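Local coordinates for protein Lys-gingipain W83 (Porphyromonas gingivalis, PDB 3KM5) that cleaves proteins after lysine as a secreted cysteine protease, probably a virulence factor, and carries adhesin domains, one of them described here, that are haemolytic when isolated, at residues 93-104 against 152-163. Sequence-based numbering, arbitrary orientation.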
loop_
_atom_site.group_PDB
_atom_site.type_symbol
_atom_site.label_atom_id
_atom_site.label_comp_id
_atom_site.label_asym_id
_atom_site.label_seq_id
_atom_site.Cartn_x
_atom_site.Cartn_y
_atom_site.Cartn_z
ATOM N N ASP A 93 7.714 7.799 -1.325
ATOM C CA ASP A 93 6.640 7.181 -2.075
ATOM C C ASP A 93 5.283 7.678 -1.563
ATOM O O ASP A 93 4.597 7.075 -0.754
ATOM C CB ASP A 93 6.837 5.690 -2.050
ATOM C CG ASP A 93 7.714 5.231 -3.180
ATOM O OD1 ASP A 93 7.251 5.223 -4.326
ATOM O OD2 ASP A 93 8.884 4.885 -2.908
ATOM N N HIS A 94 4.942 8.868 -2.037
ATOM C CA HIS A 94 3.756 9.606 -1.670
ATOM C C HIS A 94 2.489 8.766 -1.829
ATOM O O HIS A 94 2.307 8.084 -2.867
ATOM C CB HIS A 94 3.676 10.899 -2.534
ATOM C CG HIS A 94 2.556 11.809 -2.143
ATOM N ND1 HIS A 94 2.710 12.801 -1.201
ATOM C CD2 HIS A 94 1.262 11.862 -2.530
ATOM C CE1 HIS A 94 1.562 13.423 -1.025
ATOM N NE2 HIS A 94 0.659 12.872 -1.822
ATOM N N TYR A 95 1.610 8.864 -0.838
ATOM C CA TYR A 95 0.328 8.176 -0.934
ATOM C C TYR A 95 -0.763 8.926 -0.203
ATOM O O TYR A 95 -0.505 9.747 0.678
ATOM C CB TYR A 95 0.465 6.726 -0.442
ATOM C CG TYR A 95 0.539 6.667 1.054
ATOM C CD1 TYR A 95 -0.606 6.391 1.800
ATOM C CD2 TYR A 95 1.711 6.940 1.734
ATOM C CE1 TYR A 95 -0.584 6.425 3.173
ATOM C CE2 TYR A 95 1.742 6.950 3.133
ATOM C CZ TYR A 95 0.569 6.660 3.856
ATOM O OH TYR A 95 0.512 6.691 5.261
ATOM N N ALA A 96 -1.988 8.644 -0.600
ATOM C CA ALA A 96 -3.180 9.143 0.053
ATOM C C ALA A 96 -4.048 8.007 0.565
ATOM O O ALA A 96 -4.107 6.985 -0.034
ATOM C CB ALA A 96 -4.004 10.018 -0.915
ATOM N N VAL A 97 -4.802 8.275 1.627
ATOM C CA VAL A 97 -5.938 7.458 2.047
ATOM C C VAL A 97 -7.160 8.289 1.602
ATOM O O VAL A 97 -7.234 9.522 1.847
ATOM C CB VAL A 97 -5.967 7.231 3.575
ATOM C CG1 VAL A 97 -7.186 6.455 4.032
ATOM C CG2 VAL A 97 -4.686 6.521 4.035
ATOM N N MET A 98 -8.091 7.645 0.902
ATOM C CA MET A 98 -9.278 8.286 0.386
ATOM C C MET A 98 -10.508 7.529 0.774
ATOM O O MET A 98 -10.464 6.347 1.096
ATOM C CB MET A 98 -9.194 8.343 -1.137
ATOM C CG MET A 98 -7.829 8.844 -1.640
ATOM S SD MET A 98 -7.800 9.019 -3.429
ATOM C CE MET A 98 -8.781 10.474 -3.689
ATOM N N ILE A 99 -11.648 8.220 0.727
ATOM C CA ILE A 99 -12.914 7.561 0.953
ATOM C C ILE A 99 -13.930 7.853 -0.146
ATOM O O ILE A 99 -13.944 8.952 -0.739
ATOM C CB ILE A 99 -13.516 7.920 2.350
ATOM C CG1 ILE A 99 -13.994 9.394 2.385
ATOM C CG2 ILE A 99 -12.533 7.551 3.486
ATOM C CD1 ILE A 99 -15.510 9.630 2.013
ATOM N N SER A 100 -14.780 6.855 -0.387
ATOM C CA SER A 100 -15.972 7.040 -1.209
ATOM C C SER A 100 -17.179 6.701 -0.374
ATOM O O SER A 100 -17.118 5.843 0.520
ATOM C CB SER A 100 -15.918 6.098 -2.407
ATOM O OG SER A 100 -17.207 6.026 -3.033
ATOM N N LYS A 101 -18.272 7.410 -0.642
ATOM C CA LYS A 101 -19.563 7.209 0.032
ATOM C C LYS A 101 -20.542 6.513 -0.912
ATOM O O LYS A 101 -21.699 6.263 -0.540
ATOM C CB LYS A 101 -20.143 8.551 0.492
ATOM C CG LYS A 101 -19.246 9.336 1.415
ATOM C CD LYS A 101 -19.858 10.693 1.752
ATOM C CE LYS A 101 -19.035 11.408 2.791
ATOM N NZ LYS A 101 -19.603 12.759 3.051
ATOM N N THR A 102 -20.086 6.185 -2.106
ATOM C CA THR A 102 -21.002 5.740 -3.175
ATOM C C THR A 102 -20.470 4.492 -3.892
ATOM O O THR A 102 -20.841 3.393 -3.525
ATOM C CB THR A 102 -21.311 6.878 -4.163
ATOM O OG1 THR A 102 -20.121 7.403 -4.746
ATOM C CG2 THR A 102 -22.073 8.010 -3.448
ATOM N N GLY A 103 -19.606 4.699 -4.889
ATOM C CA GLY A 103 -19.068 3.634 -5.711
ATOM C C GLY A 103 -17.558 3.521 -5.659
ATOM O O GLY A 103 -16.893 4.020 -4.726
ATOM N N THR A 104 -17.025 2.828 -6.643
ATOM C CA THR A 104 -15.602 2.476 -6.650
ATOM C C THR A 104 -14.847 3.088 -7.848
ATOM O O THR A 104 -13.689 2.749 -8.096
ATOM C CB THR A 104 -15.390 0.934 -6.581
ATOM O OG1 THR A 104 -16.004 0.304 -7.710
ATOM C CG2 THR A 104 -15.956 0.299 -5.264
ATOM N N GLY A 152 -20.437 8.197 6.751
ATOM C CA GLY A 152 -20.889 7.776 5.421
ATOM C C GLY A 152 -19.846 7.019 4.587
ATOM O O GLY A 152 -20.160 6.501 3.527
ATOM N N THR A 153 -18.603 6.927 5.072
ATOM C CA THR A 153 -17.566 6.183 4.350
ATOM C C THR A 153 -18.075 4.774 4.049
ATOM O O THR A 153 -18.504 4.042 4.946
ATOM C CB THR A 153 -16.281 6.110 5.164
ATOM O OG1 THR A 153 -15.692 7.417 5.261
ATOM C CG2 THR A 153 -15.274 5.117 4.533
ATOM N N LYS A 154 -17.984 4.378 2.779
ATOM C CA LYS A 154 -18.355 3.051 2.315
ATOM C C LYS A 154 -17.141 2.248 1.810
ATOM O O LYS A 154 -17.036 1.055 2.035
ATOM C CB LYS A 154 -19.392 3.187 1.202
ATOM C CG LYS A 154 -19.854 1.898 0.557
ATOM C CD LYS A 154 -21.093 2.184 -0.304
ATOM C CE LYS A 154 -21.605 0.987 -1.050
ATOM N NZ LYS A 154 -22.503 1.461 -2.148
ATOM N N TYR A 155 -16.242 2.920 1.094
ATOM C CA TYR A 155 -15.002 2.307 0.621
ATOM C C TYR A 155 -13.847 3.176 1.021
ATOM O O TYR A 155 -13.944 4.402 0.993
ATOM C CB TYR A 155 -15.006 2.134 -0.907
ATOM C CG TYR A 155 -16.160 1.325 -1.473
ATOM C CD1 TYR A 155 -16.147 -0.070 -1.441
ATOM C CD2 TYR A 155 -17.265 1.948 -2.039
ATOM C CE1 TYR A 155 -17.178 -0.811 -1.970
ATOM C CE2 TYR A 155 -18.322 1.198 -2.563
ATOM C CZ TYR A 155 -18.274 -0.171 -2.520
ATOM O OH TYR A 155 -19.347 -0.862 -3.072
ATOM N N VAL A 156 -12.748 2.519 1.368
ATOM C CA VAL A 156 -11.500 3.179 1.697
ATOM C C VAL A 156 -10.484 2.770 0.629
ATOM O O VAL A 156 -10.358 1.592 0.307
ATOM C CB VAL A 156 -11.031 2.776 3.098
ATOM C CG1 VAL A 156 -9.604 3.333 3.377
ATOM C CG2 VAL A 156 -12.018 3.250 4.171
ATOM N N ALA A 157 -9.780 3.743 0.078
ATOM C CA ALA A 157 -8.759 3.489 -0.920
ATOM C C ALA A 157 -7.413 4.003 -0.452
ATOM O O ALA A 157 -7.335 5.031 0.223
ATOM C CB ALA A 157 -9.120 4.204 -2.243
ATOM N N PHE A 158 -6.355 3.294 -0.823
ATOM C CA PHE A 158 -4.978 3.770 -0.692
ATOM C C PHE A 158 -4.489 4.030 -2.108
ATOM O O PHE A 158 -4.592 3.169 -3.007
ATOM C CB PHE A 158 -4.107 2.711 -0.000
ATOM C CG PHE A 158 -4.495 2.456 1.390
ATOM C CD1 PHE A 158 -3.826 3.093 2.433
ATOM C CD2 PHE A 158 -5.493 1.558 1.690
ATOM C CE1 PHE A 158 -4.188 2.874 3.753
ATOM C CE2 PHE A 158 -5.860 1.326 3.003
ATOM C CZ PHE A 158 -5.189 1.980 4.052
ATOM N N ARG A 159 -3.954 5.228 -2.319
ATOM C CA ARG A 159 -3.589 5.699 -3.647
ATOM C C ARG A 159 -2.120 6.057 -3.635
ATOM O O ARG A 159 -1.724 6.980 -2.935
ATOM C CB ARG A 159 -4.442 6.902 -4.044
ATOM C CG ARG A 159 -4.200 7.373 -5.473
ATOM C CD ARG A 159 -4.956 8.653 -5.687
ATOM N NE ARG A 159 -4.750 9.245 -7.001
ATOM C CZ ARG A 159 -5.200 10.438 -7.377
ATOM N NH1 ARG A 159 -5.886 11.206 -6.521
ATOM N NH2 ARG A 159 -4.956 10.861 -8.603
ATOM N N HIS A 160 -1.306 5.319 -4.379
ATOM C CA HIS A 160 0.112 5.614 -4.535
ATOM C C HIS A 160 0.225 6.474 -5.783
ATOM O O HIS A 160 -0.075 6.023 -6.902
ATOM C CB HIS A 160 0.902 4.285 -4.671
ATOM C CG HIS A 160 2.388 4.423 -4.831
ATOM N ND1 HIS A 160 3.133 3.451 -5.463
ATOM C CD2 HIS A 160 3.276 5.363 -4.396
ATOM C CE1 HIS A 160 4.414 3.750 -5.364
ATOM N NE2 HIS A 160 4.527 4.915 -4.745
ATOM N N TYR A 161 0.639 7.722 -5.609
ATOM C CA TYR A 161 0.606 8.666 -6.709
ATOM C C TYR A 161 1.464 9.857 -6.405
ATOM O O TYR A 161 1.982 9.983 -5.312
ATOM C CB TYR A 161 -0.840 9.087 -7.008
ATOM C CG TYR A 161 -1.418 10.226 -6.197
ATOM C CD1 TYR A 161 -1.911 11.349 -6.839
ATOM C CD2 TYR A 161 -1.498 10.180 -4.812
ATOM C CE1 TYR A 161 -2.424 12.394 -6.136
ATOM C CE2 TYR A 161 -2.033 11.210 -4.118
ATOM C CZ TYR A 161 -2.490 12.327 -4.776
ATOM O OH TYR A 161 -3.048 13.404 -4.088
ATOM N N ASN A 162 1.611 10.737 -7.397
ATOM C CA ASN A 162 2.325 12.008 -7.183
ATOM C C ASN A 162 3.777 11.791 -6.752
ATOM O O ASN A 162 4.293 12.533 -5.912
ATOM C CB ASN A 162 1.583 12.921 -6.178
ATOM C CG ASN A 162 0.607 13.851 -6.827
ATOM O OD1 ASN A 162 0.229 13.690 -7.999
ATOM N ND2 ASN A 162 0.178 14.852 -6.064
ATOM N N CYS A 163 4.442 10.795 -7.347
ATOM C CA CYS A 163 5.845 10.479 -7.053
ATOM C C CYS A 163 6.397 9.647 -8.213
ATOM O O CYS A 163 5.652 9.096 -9.013
ATOM C CB CYS A 163 6.030 9.738 -5.720
ATOM S SG CYS A 163 5.211 8.132 -5.630
HETATM O O HOH W 1 -22.245 5.132 2.151
#
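Ser100 O accepts from two successive amides, Lys154 N (2.8 Å) and Tyr155 N, the doubled bond of a classic beta bulge. The Lys154 side chain can be followed outward from there. Lys154 CB lies 3.6 Å from Ser100 O; CG sits over one face of the Tyr155 ring, toward its rim; CD and CE pass Thr102 O, and Lys154 NZ donates to Thr102 O at 2.9 Å, in the carbonyl plane. CG stands anti to the backbone N (chi1 178°) and the chain beyond is extended, which carries the amine to the turn. On the opposite ring face Thr104 CG2 makes a CH-pi contact, 3.5 Å from the centroid of the Tyr155 ring and 7° off the normal, so the phenol is sandwiched. Ser100 OG accepts from Thr102 N, an ST turn, and donates to Gly103 O. At the far end His160 NE2 donates to Asp93 OD1 (2.8 Å); OD1 lies near the imidazole plane, while the N-H meets its anti side tilted 23° out of the carboxylate plane. Ser57 OG also bonds OD1, and Ser55 OG holds His160 ND1. Between these ends, paired backbone bonds from Ala96-Arg159 to Ser100-Tyr155 define neighbouring antiparallel strands, 95-100 and 155-161, in the five-stranded sheet of this adhesin domain's beta jelly roll.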